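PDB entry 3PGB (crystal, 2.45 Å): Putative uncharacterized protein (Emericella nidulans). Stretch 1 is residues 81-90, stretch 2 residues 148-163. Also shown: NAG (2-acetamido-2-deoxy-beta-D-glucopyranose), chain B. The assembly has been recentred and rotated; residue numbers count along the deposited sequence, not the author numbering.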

# COMPACT_ATOMS: atom_id res chain seq x y z
N LYS A 81 12.20 22.16 -40.66
CA LYS A 81 12.60 22.86 -41.88
C LYS A 81 12.65 21.91 -43.09
O LYS A 81 12.15 22.24 -44.17
CB LYS A 81 13.97 23.54 -41.67
CG LYS A 81 14.47 24.39 -42.84
CD LYS A 81 15.15 23.53 -43.91
N TRP A 82 13.23 20.73 -42.88
CA TRP A 82 13.34 19.70 -43.92
C TRP A 82 11.97 19.24 -44.42
O TRP A 82 11.75 19.14 -45.63
CB TRP A 82 14.09 18.49 -43.37
CG TRP A 82 14.46 17.46 -44.38
CD1 TRP A 82 15.58 17.45 -45.15
CD2 TRP A 82 13.74 16.27 -44.69
NE1 TRP A 82 15.60 16.33 -45.95
CE2 TRP A 82 14.48 15.58 -45.69
CE3 TRP A 82 12.53 15.72 -44.25
CZ2 TRP A 82 14.05 14.37 -46.23
CZ3 TRP A 82 12.10 14.51 -44.79
CH2 TRP A 82 12.86 13.85 -45.78
N LEU A 83 11.06 18.98 -43.48
CA LEU A 83 9.72 18.50 -43.81
C LEU A 83 8.96 19.50 -44.68
O LEU A 83 8.26 19.11 -45.60
CB LEU A 83 8.92 18.16 -42.54
CG LEU A 83 9.26 16.85 -41.84
CD1 LEU A 83 8.59 16.76 -40.47
CD2 LEU A 83 8.86 15.66 -42.69
N PHE A 84 9.10 20.79 -44.37
CA PHE A 84 8.39 21.82 -45.14
C PHE A 84 8.99 22.00 -46.53
O PHE A 84 8.29 22.45 -47.44
CB PHE A 84 8.37 23.16 -44.38
CG PHE A 84 7.42 23.16 -43.21
CD1 PHE A 84 6.05 23.10 -43.42
CD2 PHE A 84 7.89 23.21 -41.92
CE1 PHE A 84 5.17 23.09 -42.36
CE2 PHE A 84 7.02 23.21 -40.85
CZ PHE A 84 5.66 23.15 -41.07
N GLY A 85 10.26 21.64 -46.68
CA GLY A 85 10.92 21.65 -47.98
C GLY A 85 10.71 20.38 -48.79
O GLY A 85 11.36 20.18 -49.81
N ARG A 86 9.82 19.51 -48.34
CA ARG A 86 9.42 18.34 -49.10
C ARG A 86 8.06 18.62 -49.72
O ARG A 86 7.05 18.55 -49.02
CB ARG A 86 9.39 17.08 -48.22
CG ARG A 86 10.76 16.45 -47.93
CD ARG A 86 11.57 16.33 -49.21
NE ARG A 86 12.72 15.43 -49.13
CZ ARG A 86 12.80 14.23 -49.71
NH1 ARG A 86 11.78 13.72 -50.40
NH2 ARG A 86 13.91 13.52 -49.58
N PRO A 87 8.02 18.96 -51.03
CA PRO A 87 6.74 19.31 -51.65
C PRO A 87 5.74 18.14 -51.75
O PRO A 87 4.54 18.38 -51.71
CB PRO A 87 7.14 19.82 -53.05
CG PRO A 87 8.50 19.31 -53.28
CD PRO A 87 9.15 19.18 -51.94
N GLU A 88 6.23 16.91 -51.87
CA GLU A 88 5.34 15.75 -51.87
C GLU A 88 4.47 15.66 -50.62
O GLU A 88 3.34 15.18 -50.68
CB GLU A 88 6.12 14.44 -52.06
CG GLU A 88 6.98 13.97 -50.89
CD GLU A 88 8.38 14.57 -50.87
OE1 GLU A 88 8.63 15.55 -51.61
OE2 GLU A 88 9.23 14.05 -50.11
N LEU A 89 5.00 16.12 -49.49
CA LEU A 89 4.25 16.14 -48.23
C LEU A 89 3.30 17.33 -48.18
O LEU A 89 2.30 17.29 -47.46
CB LEU A 89 5.20 16.18 -47.04
CG LEU A 89 6.11 14.98 -46.87
CD1 LEU A 89 7.02 15.18 -45.67
CD2 LEU A 89 5.29 13.69 -46.75
N ASN A 90 3.62 18.39 -48.91
CA ASN A 90 2.73 19.53 -49.08
C ASN A 90 2.15 19.99 -47.73
O ASN A 90 0.94 19.99 -47.53
CB ASN A 90 1.63 19.16 -50.08
CG ASN A 90 0.69 20.31 -50.38
OD1 ASN A 90 1.10 21.47 -50.46
ND2 ASN A 90 -0.59 19.99 -50.55
N ASP A 148 2.27 8.01 -39.60
CA ASP A 148 3.55 7.77 -38.95
C ASP A 148 4.64 7.53 -40.01
O ASP A 148 4.52 6.62 -40.83
CB ASP A 148 3.47 6.54 -38.03
CG ASP A 148 2.62 6.79 -36.79
OD1 ASP A 148 1.61 6.07 -36.61
OD2 ASP A 148 2.97 7.68 -35.99
N ILE A 149 5.70 8.34 -39.97
CA ILE A 149 6.83 8.20 -40.90
C ILE A 149 8.17 8.25 -40.15
O ILE A 149 8.22 8.65 -38.99
CB ILE A 149 6.80 9.29 -42.02
CG1 ILE A 149 6.94 10.69 -41.44
CG2 ILE A 149 5.50 9.21 -42.80
CD1 ILE A 149 6.96 11.79 -42.47
N LEU A 150 9.25 7.83 -40.81
CA LEU A 150 10.61 7.94 -40.27
C LEU A 150 11.42 8.93 -41.08
O LEU A 150 11.49 8.82 -42.30
CB LEU A 150 11.34 6.59 -40.31
CG LEU A 150 11.30 5.65 -39.11
CD1 LEU A 150 12.40 4.59 -39.27
CD2 LEU A 150 11.47 6.39 -37.79
N VAL A 151 12.05 9.89 -40.40
CA VAL A 151 12.93 10.85 -41.06
C VAL A 151 14.37 10.65 -40.58
O VAL A 151 14.67 10.81 -39.39
CB VAL A 151 12.49 12.30 -40.80
CG1 VAL A 151 13.49 13.28 -41.41
CG2 VAL A 151 11.09 12.53 -41.36
N GLY A 152 15.25 10.30 -41.50
CA GLY A 152 16.65 10.07 -41.17
C GLY A 152 17.48 9.66 -42.37
O GLY A 152 16.96 9.53 -43.47
N PRO A 153 18.80 9.44 -42.16
CA PRO A 153 19.49 9.55 -40.87
C PRO A 153 19.69 11.00 -40.43
O PRO A 153 19.65 11.91 -41.27
CB PRO A 153 20.86 8.91 -41.13
CG PRO A 153 20.77 8.27 -42.49
CD PRO A 153 19.74 9.06 -43.23
N LEU A 154 19.87 11.19 -39.13
CA LEU A 154 20.27 12.48 -38.59
C LEU A 154 21.78 12.44 -38.34
O LEU A 154 22.35 11.37 -38.18
CB LEU A 154 19.51 12.79 -37.29
CG LEU A 154 17.98 12.87 -37.37
CD1 LEU A 154 17.40 13.42 -36.07
CD2 LEU A 154 17.52 13.71 -38.54
N PRO A 155 22.45 13.61 -38.34
CA PRO A 155 21.91 14.96 -38.58
C PRO A 155 21.33 15.13 -39.99
O PRO A 155 21.71 14.39 -40.90
CB PRO A 155 23.13 15.88 -38.40
CG PRO A 155 24.19 15.02 -37.77
CD PRO A 155 23.91 13.62 -38.17
N VAL A 156 20.43 16.09 -40.15
CA VAL A 156 19.81 16.33 -41.45
C VAL A 156 20.89 16.69 -42.47
O VAL A 156 21.75 17.54 -42.20
CB VAL A 156 18.76 17.47 -41.41
CG1 VAL A 156 18.24 17.76 -42.82
CG2 VAL A 156 17.61 17.10 -40.48
N SER A 157 20.84 16.03 -43.62
CA SER A 157 21.83 16.20 -44.68
C SER A 157 21.19 15.89 -46.03
O SER A 157 19.97 15.69 -46.11
CB SER A 157 23.03 15.28 -44.43
OG SER A 157 22.70 13.92 -44.70
N ASN A 158 22.00 15.85 -47.08
CA ASN A 158 21.53 15.39 -48.38
C ASN A 158 21.13 13.91 -48.35
O ASN A 158 20.28 13.48 -49.13
CB ASN A 158 22.60 15.62 -49.45
CG ASN A 158 22.76 17.10 -49.81
OD1 ASN A 158 21.86 17.92 -49.58
ND2 ASN A 158 23.92 17.44 -50.38
N ALA A 159 21.74 13.14 -47.45
CA ALA A 159 21.44 11.71 -47.31
C ALA A 159 20.08 11.45 -46.64
O ALA A 159 19.55 10.34 -46.75
CB ALA A 159 22.55 11.02 -46.52
N THR A 160 19.52 12.45 -45.97
CA THR A 160 18.28 12.29 -45.22
C THR A 160 17.07 12.01 -46.13
O THR A 160 16.86 12.69 -47.14
CB THR A 160 18.00 13.51 -44.32
OG1 THR A 160 18.94 13.53 -43.24
CG2 THR A 160 16.58 13.48 -43.75
N THR A 161 16.28 11.02 -45.73
CA THR A 161 15.08 10.62 -46.46
C THR A 161 13.89 10.52 -45.50
O THR A 161 14.06 10.66 -44.29
CB THR A 161 15.27 9.24 -47.11
OG1 THR A 161 15.40 8.24 -46.10
CG2 THR A 161 16.51 9.22 -47.99
N TRP A 162 12.70 10.30 -46.04
CA TRP A 162 11.54 9.88 -45.25
C TRP A 162 10.91 8.63 -45.84
O TRP A 162 11.10 8.33 -47.01
CB TRP A 162 10.50 11.00 -45.10
CG TRP A 162 9.60 11.24 -46.29
CD1 TRP A 162 9.79 12.14 -47.28
CD2 TRP A 162 8.34 10.61 -46.55
NE1 TRP A 162 8.74 12.10 -48.17
CE2 TRP A 162 7.84 11.17 -47.74
CE3 TRP A 162 7.59 9.62 -45.90
CZ2 TRP A 162 6.62 10.77 -48.30
CZ3 TRP A 162 6.39 9.22 -46.46
CH2 TRP A 162 5.91 9.80 -47.65
N GLU A 163 10.18 7.89 -45.01
CA GLU A 163 9.43 6.73 -45.47
C GLU A 163 8.31 6.39 -44.48
O GLU A 163 8.37 6.79 -43.32
CB GLU A 163 10.34 5.51 -45.67
CG GLU A 163 11.06 5.03 -44.41
CD GLU A 163 12.04 3.88 -44.68
OE1 GLU A 163 12.18 2.99 -43.79
OE2 GLU A 163 12.67 3.85 -45.76
C1 NAG B . -1.65 20.92 -50.83
C2 NAG B . -2.69 20.31 -51.76
C3 NAG B . -3.85 21.25 -52.01
C4 NAG B . -4.41 21.74 -50.68
C5 NAG B . -3.29 22.34 -49.83
C6 NAG B . -3.81 22.75 -48.46
C7 NAG B . -2.15 18.73 -53.54
C8 NAG B . -1.42 18.53 -54.84
N2 NAG B . -2.05 19.94 -53.00
O3 NAG B . -4.86 20.56 -52.72
O4 NAG B . -5.39 22.72 -50.93
O5 NAG B . -2.25 21.39 -49.65
O6 NAG B . -2.75 23.06 -47.58
O7 NAG B . -2.81 17.81 -53.06

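A single carboxylate oxygen, OE2 of Glu-88, ties the two stretches together by accepting from both of them. From across the contact, Trp-162 NE1 donates to Glu-88 OE2 at 2.8 Å with an N-H...O angle of 151°, and this is the one hydrogen bond found between the stretches. From within its own stretch, Arg-86 NH1 reaches the same Glu-88 OE2 at 2.6 Å, an angle of 138°, in a salt bridge. The oxygen lies near the plane of the Trp-162 indole, as an in-plane N-H requires. The arginine also meets the ring directly: Trp-162 CD1 sits over one face of the guanidinium, 4.0 Å from Arg-86 NH1. Arg-86, Glu-88 and Trp-162 thus form a compact polar cluster.

The face of the Trp-162 indole is used differently. Leu-89 CD2 lies 4.0 Å from the centroid of the Trp-162 six-membered ring and 28° off its normal, a CH-pi contact over the face, with Leu-89 CD2 to Trp-162 CZ2 at 3.6 Å. The same indole therefore offers its edge to a carboxylate and a face to a methyl group.

Trp-82 supplies the larger, mainly apolar part of the contact. Its CA-to-CB bond points toward stretch 2, and the other stretch covers 119 Å² of it, more than of any other residue here. Thr-160 CG2 stands over one face, 3.9 Å from the centroid of the Trp-82 five-membered ring and 27° off the normal. Val-151 CG1 makes an off-centre CH-pi contact, 4.2 Å from the centroid of the Trp-82 six-membered ring. Around these, Trp-82 CD1 meets Val-156 CG1 at 3.5 Å, and Trp-82 CH2 comes within 3.8 Å of Trp-162 CB. Backbone packs here too: Trp-82 CZ2 is 3.4 Å from Thr-160 O.

The position of the Thr-160 methyl is consistent with the bonding of its hydroxyl. Thr-160 OG1 donates to Pro-153 O at 2.6 Å and accepts from Ser-157 N at 3.2 Å, so the polar branch is engaged within stretch 2 while CG2 faces the indole.

The contacts of Leu-83 are looser. Its CA-to-CB bond points sideways, but the end of its side chain comes nearer, placing Leu-83 CD2 4.1 Å from Val-151 CG2 and 4.3 Å from Ile-149 CD1. Backbone pairing joins the two strand segments beside Val-151 and Trp-162, both of which point toward stretch 1: Gly-152 N to Thr-161 O is 3.1 Å and Thr-161 N to Gly-152 O is 2.8 Å.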